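Local coordinates for protein haloacid dehalogenase-like hydrolase (Bacteroides thetaiotaomicron, PDB 2RBK) that is probably a magnesium-dependent phosphatase of the haloacid dehalogenase superfamily, here holding magnesium and a vanadate-type ligand thought to mimic the transition state, at residues G191-I196 against I201-T206; K47-N52 against H110-C115. All blocks are in the same frame, centred on the assembly; numbering follows the deposited sequence.

How the contacts relate
Contact 1 (191-196 with 201-206) and contact 2 (47-52 with 110-115) flank the centre of the molecule from opposite sides, their own centres 26 Å apart, and do not touch; the nearest atoms are about 12 Å from each other. Both segments of contact 2 precede those of contact 1 in the sequence. The magnesium ion and the bound oxido(dioxo)vanadium lie closer to contact 2: the side chain of Ile-49 comes within about 9 Å of the vanadium ligand, whereas that of Ile-192 in contact 1 stays about 13 Å away. Contact 1 packs a helix of the catalytic core against the lead-in to strand 206-210; contact 2 joins a core loop to a separate antiparallel sheet.

Contact 1. Residues G191-I196 against I201-T206; sequences GIDEII and IKLEET
Ile-196 lies across the polypeptide of 201-206 and overlaps Ile-201, Leu-203 and Thr-206. Its CB comes within 3.2 Å of Ile-201 O. Its CG1 occupies the crowded position between the backbone N and the carbonyl carbon (chi1 69°), which leaves CG2 anti to the carbonyl carbon. CG2 meets both Thr-206 CG2 at 3.8 Å and Ile-201 CG2 at 4.0 Å, whereas CD1 reaches along the backbone to Leu-203 N at 3.6 Å. The two isoleucine side chains cross at about a right angle. One turn earlier in the helix, Ile-192 CG2 packs on Leu-203 CD1 at 4.1 Å. The backbone ties the two segments as well: Ile-201 N donates to Ile-196 O, 3.1 Å away, in a bent bond of 143° at the N-H. Thr-206 OG1 donates to Leu-203 O at 2.7 Å, in the carbonyl plane on a lone pair, and Thr-206 N binds that same oxygen. This hydroxyl also pairs with Ala-223 N, while Asp-193 OD1 is held by His-221. An alanine in place of Ile-196 would keep the backbone bond but is likely to open a gap among Ile-201, Leu-203 and Thr-206. The contact thus joins helix 188-199 to the start of strand 206-210 in a Rossmann-like core, with Phe-6 of strand 4-7 touching Ile-192, Ile-196 and Thr-206, and helix 216-221 touching Ile-192 and Leu-203.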
loop_
_atom_site.group_PDB
_atom_site.type_symbol
_atom_site.label_atom_id
_atom_site.label_comp_id
_atom_site.label_asym_id
_atom_site.label_seq_id
_atom_site.Cartn_x
_atom_site.Cartn_y
_atom_site.Cartn_z
ATOM N N GLY A 191 9.685 3.678 1.444
ATOM C CA GLY A 191 9.080 3.788 2.751
ATOM C C GLY A 191 9.895 3.058 3.827
ATOM O O GLY A 191 10.104 3.606 4.906
ATOM N N ILE A 192 10.348 1.842 3.515
ATOM C CA ILE A 192 11.182 1.136 4.470
ATOM C C ILE A 192 12.399 1.941 4.820
ATOM O O ILE A 192 12.765 2.111 5.969
ATOM C CB ILE A 192 11.584 -0.275 3.942
ATOM C CG1 ILE A 192 10.354 -1.186 3.981
ATOM C CG2 ILE A 192 12.746 -0.820 4.742
ATOM C CD1 ILE A 192 10.593 -2.616 3.505
ATOM N N ASP A 193 13.064 2.488 3.788
ATOM C CA ASP A 193 14.288 3.253 4.023
ATOM C C ASP A 193 14.025 4.436 4.941
ATOM O O ASP A 193 14.823 4.733 5.815
ATOM C CB ASP A 193 14.855 3.737 2.698
ATOM C CG ASP A 193 15.457 2.646 1.849
ATOM O OD1 ASP A 193 15.726 1.545 2.420
ATOM O OD2 ASP A 193 15.653 2.934 0.645
ATOM N N GLU A 194 12.908 5.126 4.736
ATOM C CA GLU A 194 12.587 6.306 5.563
ATOM C C GLU A 194 12.282 5.912 6.991
ATOM O O GLU A 194 12.755 6.539 7.932
ATOM C CB GLU A 194 11.450 7.089 4.907
ATOM C CG GLU A 194 11.857 7.709 3.571
ATOM C CD GLU A 194 12.937 8.748 3.703
ATOM O OE1 GLU A 194 12.995 9.416 4.764
ATOM O OE2 GLU A 194 13.738 8.905 2.748
ATOM N N ILE A 195 11.494 4.857 7.176
ATOM C CA ILE A 195 11.170 4.426 8.525
ATOM C C ILE A 195 12.433 3.985 9.275
ATOM O O ILE A 195 12.642 4.375 10.417
ATOM C CB ILE A 195 10.146 3.295 8.501
ATOM C CG1 ILE A 195 8.738 3.807 8.058
ATOM C CG2 ILE A 195 10.083 2.503 9.805
ATOM C CD1 ILE A 195 7.999 4.607 9.113
ATOM N N ILE A 196 13.268 3.160 8.641
ATOM C CA ILE A 196 14.402 2.641 9.395
ATOM C C ILE A 196 15.409 3.780 9.670
ATOM O O ILE A 196 16.058 3.719 10.720
ATOM C CB ILE A 196 15.054 1.402 8.742
ATOM C CG1 ILE A 196 15.783 1.695 7.458
ATOM C CG2 ILE A 196 14.016 0.302 8.645
ATOM C CD1 ILE A 196 16.378 0.447 6.808
ATOM N N ILE A 201 17.371 1.700 12.609
ATOM C CA ILE A 201 17.344 0.273 12.281
ATOM C C ILE A 201 18.081 0.049 10.981
ATOM O O ILE A 201 17.965 0.867 10.082
ATOM C CB ILE A 201 15.890 -0.219 12.286
ATOM C CG1 ILE A 201 15.322 -0.150 13.698
ATOM C CG2 ILE A 201 15.739 -1.600 11.685
ATOM C CD1 ILE A 201 13.839 -0.448 13.839
ATOM N N LYS A 202 18.838 -1.052 10.886
ATOM C CA LYS A 202 19.521 -1.361 9.671
ATOM C C LYS A 202 18.647 -2.179 8.728
ATOM O O LYS A 202 17.768 -2.923 9.176
ATOM C CB LYS A 202 20.807 -2.160 9.939
ATOM C CG LYS A 202 21.809 -1.493 10.841
ATOM C CD LYS A 202 22.294 -0.193 10.330
ATOM C CE LYS A 202 23.064 -0.020 9.095
ATOM N NZ LYS A 202 23.750 1.347 9.199
ATOM N N LEU A 203 18.916 -2.032 7.423
ATOM C CA LEU A 203 18.128 -2.805 6.440
ATOM C C LEU A 203 18.218 -4.301 6.727
ATOM O O LEU A 203 17.243 -5.062 6.512
ATOM C CB LEU A 203 18.641 -2.501 5.039
ATOM C CG LEU A 203 17.785 -3.093 3.909
ATOM C CD1 LEU A 203 16.387 -2.535 3.921
ATOM C CD2 LEU A 203 18.484 -2.831 2.565
ATOM N N GLU A 204 19.359 -4.750 7.228
ATOM C CA GLU A 204 19.568 -6.169 7.488
ATOM C C GLU A 204 18.728 -6.664 8.650
ATOM O O GLU A 204 18.700 -7.890 8.915
ATOM C CB GLU A 204 21.086 -6.384 7.706
ATOM C CG GLU A 204 22.035 -6.089 6.570
ATOM C CD GLU A 204 22.008 -4.712 5.916
ATOM O OE1 GLU A 204 22.071 -3.780 6.787
ATOM O OE2 GLU A 204 21.776 -4.707 4.615
ATOM N N GLU A 205 17.996 -5.798 9.345
ATOM C CA GLU A 205 17.137 -6.099 10.487
ATOM C C GLU A 205 15.663 -5.959 10.151
ATOM O O GLU A 205 14.821 -5.802 11.042
ATOM C CB GLU A 205 17.528 -5.184 11.649
ATOM C CG GLU A 205 18.953 -5.313 12.134
ATOM C CD GLU A 205 19.419 -4.201 13.083
ATOM O OE1 GLU A 205 20.225 -4.535 13.990
ATOM O OE2 GLU A 205 19.047 -2.968 12.989
ATOM N N THR A 206 15.297 -5.983 8.857
ATOM C CA THR A 206 13.926 -5.768 8.417
ATOM C C THR A 206 13.279 -7.042 7.884
ATOM O O THR A 206 13.954 -7.911 7.311
ATOM C CB THR A 206 13.863 -4.691 7.327
ATOM O OG1 THR A 206 14.599 -5.077 6.166
ATOM C CG2 THR A 206 14.390 -3.362 7.858
#

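Contact 2. Residues K47-N52 against H110-C115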
loop_
_atom_site.group_PDB
_atom_site.type_symbol
_atom_site.label_atom_id
_atom_site.label_comp_id
_atom_site.label_asym_id
_atom_site.label_seq_id
_atom_site.Cartn_x
_atom_site.Cartn_y
_atom_site.Cartn_z
ATOM N N LYS A 47 -3.913 7.444 4.079
ATOM C CA LYS A 47 -4.462 7.393 5.421
ATOM C C LYS A 47 -5.954 7.622 5.426
ATOM O O LYS A 47 -6.692 7.008 6.243
ATOM C CB LYS A 47 -3.745 8.437 6.294
ATOM C CG LYS A 47 -4.123 8.453 7.762
ATOM C CD LYS A 47 -3.530 9.627 8.478
ATOM C CE LYS A 47 -3.909 9.747 9.959
ATOM N NZ LYS A 47 -3.108 10.868 10.546
ATOM N N ALA A 48 -6.453 8.514 4.565
ATOM C CA ALA A 48 -7.835 8.858 4.497
ATOM C C ALA A 48 -8.760 7.639 4.277
ATOM O O ALA A 48 -9.921 7.741 4.685
ATOM C CB ALA A 48 -8.183 9.883 3.373
ATOM N N ILE A 49 -8.260 6.547 3.715
ATOM C CA ILE A 49 -9.108 5.377 3.492
ATOM C C ILE A 49 -8.588 4.168 4.268
ATOM O O ILE A 49 -9.040 3.056 4.005
ATOM C CB ILE A 49 -9.305 5.063 2.002
ATOM C CG1 ILE A 49 -8.066 4.536 1.308
ATOM C CG2 ILE A 49 -9.904 6.276 1.305
ATOM C CD1 ILE A 49 -8.275 4.102 -0.113
ATOM N N ILE A 50 -7.699 4.357 5.253
ATOM C CA ILE A 50 -7.288 3.242 6.131
ATOM C C ILE A 50 -8.340 3.135 7.219
ATOM O O ILE A 50 -8.211 3.691 8.332
ATOM C CB ILE A 50 -5.862 3.425 6.666
ATOM C CG1 ILE A 50 -4.874 3.489 5.534
ATOM C CG2 ILE A 50 -5.545 2.275 7.629
ATOM C CD1 ILE A 50 -3.448 3.758 5.951
ATOM N N ASN A 51 -9.425 2.431 6.917
ATOM C CA ASN A 51 -10.613 2.302 7.760
ATOM C C ASN A 51 -10.746 0.866 8.253
ATOM O O ASN A 51 -11.795 0.527 8.797
ATOM C CB ASN A 51 -11.884 2.736 7.009
ATOM C CG ASN A 51 -12.275 1.732 5.930
ATOM O OD1 ASN A 51 -11.474 0.936 5.452
ATOM N ND2 ASN A 51 -13.540 1.748 5.491
ATOM N N ASN A 52 -9.711 0.046 8.092
ATOM C CA ASN A 52 -9.826 -1.421 8.294
ATOM C C ASN A 52 -8.811 -1.945 9.280
ATOM O O ASN A 52 -8.653 -3.153 9.403
ATOM C CB ASN A 52 -9.777 -2.101 6.924
ATOM C CG ASN A 52 -8.511 -1.846 6.138
ATOM O OD1 ASN A 52 -7.662 -1.021 6.565
ATOM N ND2 ASN A 52 -8.440 -2.479 4.972
ATOM N N HIS A 110 -4.191 16.268 2.450
ATOM C CA HIS A 110 -5.345 16.341 3.346
ATOM C C HIS A 110 -6.681 16.372 2.635
ATOM O O HIS A 110 -7.708 16.777 3.224
ATOM C CB HIS A 110 -5.251 17.584 4.256
ATOM C CG HIS A 110 -4.047 17.649 5.090
ATOM N ND1 HIS A 110 -3.749 16.685 6.043
ATOM C CD2 HIS A 110 -3.072 18.593 5.102
ATOM C CE1 HIS A 110 -2.591 17.042 6.632
ATOM N NE2 HIS A 110 -2.167 18.177 6.080
ATOM N N ASN A 111 -6.765 15.840 1.421
ATOM C CA ASN A 111 -8.044 15.656 0.712
ATOM C C ASN A 111 -7.896 14.491 -0.227
ATOM O O ASN A 111 -6.780 14.146 -0.635
ATOM C CB ASN A 111 -8.519 16.865 -0.068
ATOM C CG ASN A 111 -8.932 18.004 0.817
ATOM O OD1 ASN A 111 -10.044 17.978 1.342
ATOM N ND2 ASN A 111 -8.081 18.980 0.917
ATOM N N ILE A 112 -9.013 13.905 -0.572
ATOM C CA ILE A 112 -9.084 12.810 -1.524
ATOM C C ILE A 112 -10.324 13.053 -2.408
ATOM O O ILE A 112 -11.364 13.431 -1.885
ATOM C CB ILE A 112 -9.067 11.415 -0.880
ATOM C CG1 ILE A 112 -8.953 10.306 -1.915
ATOM C CG2 ILE A 112 -10.239 11.194 0.052
ATOM C CD1 ILE A 112 -8.737 8.877 -1.323
ATOM N N SER A 113 -10.164 12.833 -3.691
ATOM C CA SER A 113 -11.242 13.063 -4.660
ATOM C C SER A 113 -11.257 12.002 -5.714
ATOM O O SER A 113 -10.243 11.372 -6.005
ATOM C CB SER A 113 -10.996 14.416 -5.346
ATOM O OG SER A 113 -10.761 15.467 -4.489
ATOM N N VAL A 114 -12.402 11.859 -6.374
ATOM C CA VAL A 114 -12.528 10.968 -7.540
ATOM C C VAL A 114 -13.176 11.727 -8.655
ATOM O O VAL A 114 -14.074 12.550 -8.436
ATOM C CB VAL A 114 -13.257 9.676 -7.157
ATOM C CG1 VAL A 114 -14.699 9.936 -6.697
ATOM C CG2 VAL A 114 -13.210 8.688 -8.296
ATOM N N CYS A 115 -12.691 11.437 -9.875
ATOM C CA CYS A 115 -13.201 12.066 -11.079
ATOM C C CYS A 115 -13.988 11.006 -11.868
ATOM O O CYS A 115 -13.496 9.918 -12.122
ATOM C CB CYS A 115 -12.101 12.635 -11.902
ATOM S SG CYS A 115 -11.100 13.867 -11.051
#
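Ile-112 projects from strand 112-115 of the antiparallel sheet, the part of this HAD-type enzyme probably corresponding to its cap domain, onto a loop of the Rossmann-like core. Its CB points toward residues 47-52, and the two branches that leave it divide the work. CG2, held between the backbone N and the carbonyl carbon, reaches Ala-48 CB at 4.1 Å, methyl against methyl. The other branch leaves CB through CG1, anti to the backbone N (chi1 -172°), and runs on extended (chi2 172°) to CD1. This terminal methyl touches Ile-49 CG2, and the two isoleucine side chains cross at about a right angle. Two consecutive residues, Ala-48 at the end of a short 3-10 turn and Ile-49 after it, thus receive the two arms of one strand residue in a small, purely apolar contact that buries 101 Å² in all. The backbones stay well apart, with 7.3 Å between Ala-48 CA and Ile-112 CA. Behind it, Ile-112 also leans on Ile-105 and Val-107 of the adjoining strand 104-107.

The loop keeps its own shape: Ile-50 N bonds to Lys-47 O at 3.0 Å, and the chain bends through an inverse gamma turn at Ile-50. Arg-45 NH1 donates to the carbonyl oxygen of Ile-49. The closest approach is at the end of the longer branch, where Ile-112 CD1 stands 3.9 Å from Ile-49 CG2.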